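Local coordinates for protein thiol-disulfide oxidoreductase (Bacteroides thetaiotaomicron, PDB 3FW2) that is a putative thiol-disulfide oxidoreductase of the TlpA-like family, represented here by its C-terminal thioredoxin-like domain, at residues Tyr112-Tyr115 with Lys116-Ala119; Lys132-Arg135 with Gly136-Lys140; Lys141-Glu144 with Asn145-Glu149. One frame throughout, in Å; residues are numbered along the deposited sequence.

How the interactions relate
The three interactions follow one another along the C-terminal part of a single thioredoxin-like domain. Interaction 1 lies in the loop between helix 107-111 and strand 119-123, interaction 2 joins the end of strand 129-132 to the start of helix 136-149, and interaction 3 continues along that helix. Centres of interactions 1 and 2 are about 15 Å apart, and they meet where N133 OD1 lies 3.3 Å from A119 CA. Interactions 2 and 3, centred about 12 Å apart, meet through L134 CD1 and K142 CB at 3.9 Å. Interaction 2 thus connects the cis-proline loop, the edge strand and the C-terminal helix, whereas interactions 1 and 3, nearest atoms about 12 Å apart, do not touch.

Interaction 1 of 3, residues Tyr112-Tyr115 with Lys116-Ala119; sequences YSIY and KIPA
The cis-proline loop of the thioredoxin fold, which leads from helix 107-111 into strand 119-123, sets I114 against I117 and A119. The helix closes in a Schellman motif with S113, at positive phi, as its C-prime residue, and I114 follows directly. Its two branches have separate partners: CG2 lies 3.9 Å from I117 CG2, the side chains crossing at about a right angle, whereas CD1 reaches A119 CB at 4.1 Å. With chi1 at -60°, CG2 stands opposite the backbone N of I114, and this also brings it 3.4 Å from K116 O. Both isoleucines pack on F40 of strand 35-41. P118, entered through a cis peptide bond, lies against S49, Q50 and S53 of helix 48-64, as in thioredoxins, where the cis-proline faces the CXXC motif.

On the outer side, the aliphatic part of K116 runs obliquely past Y115, with K116 CG 3.7 Å from Y115 CE1. Y115, K116 and I117 also meet the second subunit, V79 of that chain packing on Y115 and its W44 on K116 and I117. A chi1 of 58° folds the Y115 ring back beside its own main chain. Water 1 sits 3.3 Å above the plane of that ring, over its centre, accepting from Y115 N and donating to K116 O.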
# COMPACT_ATOMS: atom_id res chain seq x y z
N TYR A 112 -8.05 -4.49 9.40
CA TYR A 112 -7.68 -5.80 8.86
C TYR A 112 -6.15 -5.98 8.79
O TYR A 112 -5.72 -6.95 8.21
CB TYR A 112 -8.33 -6.03 7.49
CG TYR A 112 -9.75 -6.45 7.72
CD1 TYR A 112 -10.69 -5.51 8.11
CD2 TYR A 112 -10.12 -7.81 7.69
CE1 TYR A 112 -12.01 -5.90 8.38
CE2 TYR A 112 -11.44 -8.21 7.94
CZ TYR A 112 -12.38 -7.23 8.29
OH TYR A 112 -13.67 -7.68 8.61
N SER A 113 -5.37 -5.03 9.33
CA SER A 113 -3.88 -5.14 9.41
C SER A 113 -3.29 -5.51 8.06
O SER A 113 -2.45 -6.42 7.94
CB SER A 113 -3.48 -6.18 10.46
OG SER A 113 -4.01 -5.72 11.70
N ILE A 114 -3.74 -4.82 7.01
CA ILE A 114 -3.29 -5.11 5.63
C ILE A 114 -1.85 -4.61 5.52
O ILE A 114 -1.55 -3.39 5.69
CB ILE A 114 -4.22 -4.45 4.62
CG1 ILE A 114 -5.63 -4.98 4.79
CG2 ILE A 114 -3.77 -4.69 3.16
CD1 ILE A 114 -5.83 -6.48 4.61
N TYR A 115 -0.92 -5.55 5.34
CA TYR A 115 0.46 -5.17 5.30
C TYR A 115 1.02 -5.07 3.90
O TYR A 115 2.09 -4.50 3.70
CB TYR A 115 1.30 -6.11 6.16
CG TYR A 115 1.24 -7.55 5.78
CD1 TYR A 115 2.02 -8.06 4.73
CD2 TYR A 115 0.43 -8.45 6.51
CE1 TYR A 115 1.99 -9.46 4.40
CE2 TYR A 115 0.37 -9.82 6.14
CZ TYR A 115 1.16 -10.30 5.14
OH TYR A 115 1.14 -11.64 4.81
N LYS A 116 0.29 -5.65 2.96
CA LYS A 116 0.61 -5.57 1.55
C LYS A 116 -0.65 -5.83 0.74
O LYS A 116 -1.61 -6.46 1.24
CB LYS A 116 1.77 -6.52 1.17
CG LYS A 116 1.43 -7.97 1.05
CD LYS A 116 2.66 -8.90 0.49
CE LYS A 116 3.37 -8.28 -0.71
NZ LYS A 116 3.93 -9.24 -1.82
N ILE A 117 -0.65 -5.38 -0.52
CA ILE A 117 -1.71 -5.79 -1.46
C ILE A 117 -1.09 -6.41 -2.68
O ILE A 117 0.03 -6.07 -3.04
CB ILE A 117 -2.68 -4.65 -1.83
CG1 ILE A 117 -1.87 -3.38 -2.16
CG2 ILE A 117 -3.69 -4.43 -0.69
CD1 ILE A 117 -2.68 -2.22 -2.87
N PRO A 118 -1.79 -7.37 -3.30
CA PRO A 118 -3.08 -7.91 -2.91
C PRO A 118 -3.07 -8.65 -1.61
O PRO A 118 -2.02 -9.20 -1.16
CB PRO A 118 -3.41 -8.89 -4.04
CG PRO A 118 -2.09 -9.23 -4.60
CD PRO A 118 -1.30 -7.99 -4.53
N ALA A 119 -4.25 -8.75 -1.00
CA ALA A 119 -4.44 -9.58 0.19
C ALA A 119 -5.84 -10.13 0.11
O ALA A 119 -6.67 -9.60 -0.62
CB ALA A 119 -4.31 -8.70 1.51
O HOH W 1 -1.67 -8.16 3.83

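Interaction 2 of 3, residues Lys132-Arg135 with Gly136-Lys140; sequences KNLR and GEELK
L134 packs its side chain on L139 and E138, and R135 receives L139 N at its carbonyl oxygen, in the short connection from edge strand 129-132 into helix 136-149, the C-terminal helix of the thioredoxin fold.

The buried L134 works on two partners. Its CB lies 3.9 Å from L139 CB and also meets L139 CD1, while L139 CD2 comes up against the carbonyl oxygen of L134, which itself accepts a hydrogen bond from N120 ND2. At the other end of the side chain, the CD2 methyl of L134 rests against the carboxylate of E138, 3.6 Å from OE1, with the two side chains crossing at about a right angle. E138 reaches this place because its CG is anti to the backbone N (chi1 -176°) and the rest of the chain is extended. L139 also packs on I60 of helix 48-64, so the leucine pair faces the interior.

R135 O accepts from L139 N at 3.1 Å in a nearly straight bond (164° at the hydrogen), although the donor stands well above the carbonyl plane. R135 N is held by water 2 at 2.9 Å, and that water donates to E138 OE1 at 2.8 Å. G136, next in line, has positive phi; a CB there would crowd R135 C, while its N donates to E56 OE1. Within the first turn, K140 NZ forms a salt bridge with E137 OE2 at 2.6 Å, on the syn side of the carboxylate.

The E138 carboxylate thus has a double role, one oxygen bound to water and the L134 CD2 methyl resting against the group. Acidic groups near this helix start, E137, E138 and E56, would probably interact favourably with the helix dipole.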
# COMPACT_ATOMS: atom_id res chain seq x y z
N LYS A 132 -6.49 -16.44 5.79
CA LYS A 132 -6.02 -15.23 5.16
C LYS A 132 -5.03 -15.55 4.05
O LYS A 132 -4.21 -16.51 4.18
CB LYS A 132 -5.32 -14.33 6.18
CG LYS A 132 -6.21 -13.83 7.29
CD LYS A 132 -5.45 -13.35 8.52
CE LYS A 132 -4.70 -12.09 8.25
NZ LYS A 132 -4.69 -11.13 9.47
N ASN A 133 -5.04 -14.71 3.04
CA ASN A 133 -4.03 -14.70 1.99
C ASN A 133 -3.92 -16.08 1.30
O ASN A 133 -2.84 -16.59 1.06
CB ASN A 133 -2.70 -14.17 2.50
CG ASN A 133 -2.83 -12.72 2.96
OD1 ASN A 133 -3.51 -11.94 2.27
ND2 ASN A 133 -2.33 -12.41 4.18
N LEU A 134 -5.06 -16.66 1.01
CA LEU A 134 -5.12 -17.96 0.33
C LEU A 134 -4.97 -17.75 -1.14
O LEU A 134 -5.43 -16.79 -1.70
CB LEU A 134 -6.42 -18.70 0.60
CG LEU A 134 -6.68 -19.15 2.00
CD1 LEU A 134 -8.02 -19.87 1.93
CD2 LEU A 134 -5.57 -20.01 2.55
N ARG A 135 -4.26 -18.67 -1.79
CA ARG A 135 -3.98 -18.59 -3.20
C ARG A 135 -4.01 -19.97 -3.83
O ARG A 135 -3.90 -20.96 -3.15
CB ARG A 135 -2.60 -17.99 -3.41
CG ARG A 135 -2.34 -16.63 -2.72
CD ARG A 135 -0.94 -16.08 -2.98
NE ARG A 135 -0.08 -17.07 -3.64
CZ ARG A 135 0.70 -17.96 -3.03
NH1 ARG A 135 0.78 -18.04 -1.69
NH2 ARG A 135 1.41 -18.79 -3.77
N GLY A 136 -4.12 -19.97 -5.15
CA GLY A 136 -3.90 -21.15 -5.97
C GLY A 136 -4.80 -22.29 -5.57
O GLY A 136 -5.98 -22.08 -5.25
N GLU A 137 -4.23 -23.49 -5.57
CA GLU A 137 -5.01 -24.70 -5.23
C GLU A 137 -5.57 -24.67 -3.84
O GLU A 137 -6.65 -25.20 -3.63
CB GLU A 137 -4.23 -26.00 -5.44
CG GLU A 137 -3.74 -26.23 -6.87
CD GLU A 137 -4.87 -26.27 -7.89
OE1 GLU A 137 -5.79 -27.10 -7.73
OE2 GLU A 137 -4.86 -25.44 -8.83
N GLU A 138 -4.85 -24.11 -2.88
CA GLU A 138 -5.32 -24.06 -1.53
C GLU A 138 -6.63 -23.22 -1.44
O GLU A 138 -7.59 -23.60 -0.75
CB GLU A 138 -4.28 -23.48 -0.59
CG GLU A 138 -4.79 -23.54 0.85
CD GLU A 138 -3.83 -23.16 1.90
OE1 GLU A 138 -2.94 -22.28 1.69
OE2 GLU A 138 -4.02 -23.75 2.99
N LEU A 139 -6.65 -22.10 -2.13
CA LEU A 139 -7.89 -21.28 -2.17
C LEU A 139 -9.02 -22.05 -2.82
O LEU A 139 -10.16 -22.10 -2.30
CB LEU A 139 -7.62 -19.98 -2.90
CG LEU A 139 -8.84 -19.07 -3.19
CD1 LEU A 139 -9.49 -18.70 -1.88
CD2 LEU A 139 -8.35 -17.87 -4.01
N LYS A 140 -8.73 -22.63 -3.97
CA LYS A 140 -9.72 -23.44 -4.65
C LYS A 140 -10.36 -24.50 -3.75
O LYS A 140 -11.61 -24.62 -3.65
CB LYS A 140 -9.17 -24.04 -5.93
CG LYS A 140 -8.79 -23.04 -7.05
CD LYS A 140 -8.51 -23.86 -8.31
CE LYS A 140 -7.24 -23.52 -9.06
NZ LYS A 140 -7.00 -24.63 -10.06
O HOH W 2 -2.49 -20.31 -0.18

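Interaction 3 of 3, residues Lys141-Glu144 with Asn145-Glu149; sequences KKIE and NIVEE
N145 folds its side chain back over the preceding turn of helix, onto K141. Its CB is 3.5 Å from both K141 O and K142 O. With chi1 at -69°, CG is anti to the carbonyl carbon of N145 and comes to 3.2 Å from K141 O, so the amide lies beside an oxygen whose hydrogen bond is taken by the backbone: N145 N donates to K141 O at 2.8 Å. At the tip both branches stay near K141 O; along the lysine side chain OD1 meets K141 CD at 3.6 Å and ND2 lies by K141 CG at 4.0 Å. K141 is modelled in two conformers, so these outer contacts are less certain than those to its backbone.

The turn belongs to helix 136-149, the C-terminal helix of the thioredoxin fold, which packs against the central sheet. I143 and I146 lie on L122 of strand 119-123, while I143 and V147 press on I70 of strand 70-76 and on Y64 of helix 48-64. Shortening N145 to an alanine would probably strip the K141 aliphatic chain of the amide that packs beside CG and CD.

Between I143 and V147 the CG2 methyls are 4.3 Å apart, and V147 N donates to I143 O in an almost straight bond of 3.0 Å, at 174°. E148 N donates to E144 O; the E144 carboxylate, through OE2, makes a long, weak ion pair with K63 NZ.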
# COMPACT_ATOMS: atom_id res chain seq x y z
N LYS A 141 -9.52 -25.20 -3.02
CA LYS A 141 -9.96 -26.27 -2.16
C LYS A 141 -10.77 -25.77 -0.97
O LYS A 141 -11.78 -26.37 -0.61
CB LYS A 141 -8.74 -27.04 -1.63
CG LYS A 141 -9.11 -28.19 -0.70
CD LYS A 141 -10.10 -29.17 -1.35
CE LYS A 141 -9.43 -30.36 -2.02
NZ LYS A 141 -10.35 -31.52 -1.98
N LYS A 142 -10.37 -24.65 -0.39
CA LYS A 142 -11.11 -24.13 0.75
C LYS A 142 -12.52 -23.71 0.35
O LYS A 142 -13.50 -24.03 1.08
CB LYS A 142 -10.40 -22.97 1.38
CG LYS A 142 -11.03 -22.56 2.72
CD LYS A 142 -10.73 -23.58 3.84
CE LYS A 142 -10.95 -22.94 5.22
NZ LYS A 142 -10.85 -23.91 6.35
N ILE A 143 -12.66 -23.07 -0.82
CA ILE A 143 -13.97 -22.67 -1.33
C ILE A 143 -14.79 -23.90 -1.68
O ILE A 143 -15.97 -24.03 -1.27
CB ILE A 143 -13.92 -21.72 -2.53
CG1 ILE A 143 -13.11 -20.45 -2.22
CG2 ILE A 143 -15.36 -21.39 -3.04
CD1 ILE A 143 -13.48 -19.71 -0.97
N GLU A 144 -14.19 -24.84 -2.38
CA GLU A 144 -14.88 -26.11 -2.61
C GLU A 144 -15.39 -26.74 -1.32
O GLU A 144 -16.55 -27.23 -1.29
CB GLU A 144 -13.99 -27.12 -3.33
CG GLU A 144 -13.72 -26.77 -4.73
CD GLU A 144 -12.65 -27.65 -5.39
OE1 GLU A 144 -12.15 -28.61 -4.73
OE2 GLU A 144 -12.28 -27.36 -6.57
N ASN A 145 -14.57 -26.77 -0.27
CA ASN A 145 -15.01 -27.32 1.03
C ASN A 145 -16.19 -26.61 1.68
O ASN A 145 -17.13 -27.25 2.20
CB ASN A 145 -13.87 -27.38 2.04
CG ASN A 145 -12.81 -28.42 1.68
OD1 ASN A 145 -13.02 -29.28 0.81
ND2 ASN A 145 -11.67 -28.35 2.37
N ILE A 146 -16.17 -25.28 1.61
CA ILE A 146 -17.27 -24.46 2.11
C ILE A 146 -18.55 -24.79 1.39
O ILE A 146 -19.58 -24.97 2.03
CB ILE A 146 -16.95 -22.97 1.97
CG1 ILE A 146 -15.91 -22.58 3.02
CG2 ILE A 146 -18.21 -22.10 2.16
CD1 ILE A 146 -15.27 -21.22 2.73
N VAL A 147 -18.48 -24.85 0.06
CA VAL A 147 -19.64 -25.20 -0.78
C VAL A 147 -20.16 -26.61 -0.45
O VAL A 147 -21.36 -26.83 -0.33
CB VAL A 147 -19.30 -25.04 -2.28
CG1 VAL A 147 -20.41 -25.57 -3.14
CG2 VAL A 147 -19.06 -23.54 -2.58
N GLU A 148 -19.25 -27.55 -0.25
CA GLU A 148 -19.63 -28.93 0.11
C GLU A 148 -20.26 -29.00 1.49
O GLU A 148 -21.20 -29.79 1.73
CB GLU A 148 -18.39 -29.82 0.06
CG GLU A 148 -18.57 -31.26 0.62
CD GLU A 148 -17.23 -31.99 0.65
OE1 GLU A 148 -17.05 -32.93 1.45
OE2 GLU A 148 -16.36 -31.61 -0.14
N GLU A 149 -19.79 -28.17 2.43
CA GLU A 149 -20.36 -28.14 3.78
C GLU A 149 -21.79 -27.63 3.81
O GLU A 149 -22.53 -27.90 4.77
CB GLU A 149 -19.54 -27.27 4.71
CG GLU A 149 -18.21 -27.87 5.12
CD GLU A 149 -17.25 -26.83 5.74
OE1 GLU A 149 -17.63 -25.65 5.89
OE2 GLU A 149 -16.12 -27.23 6.10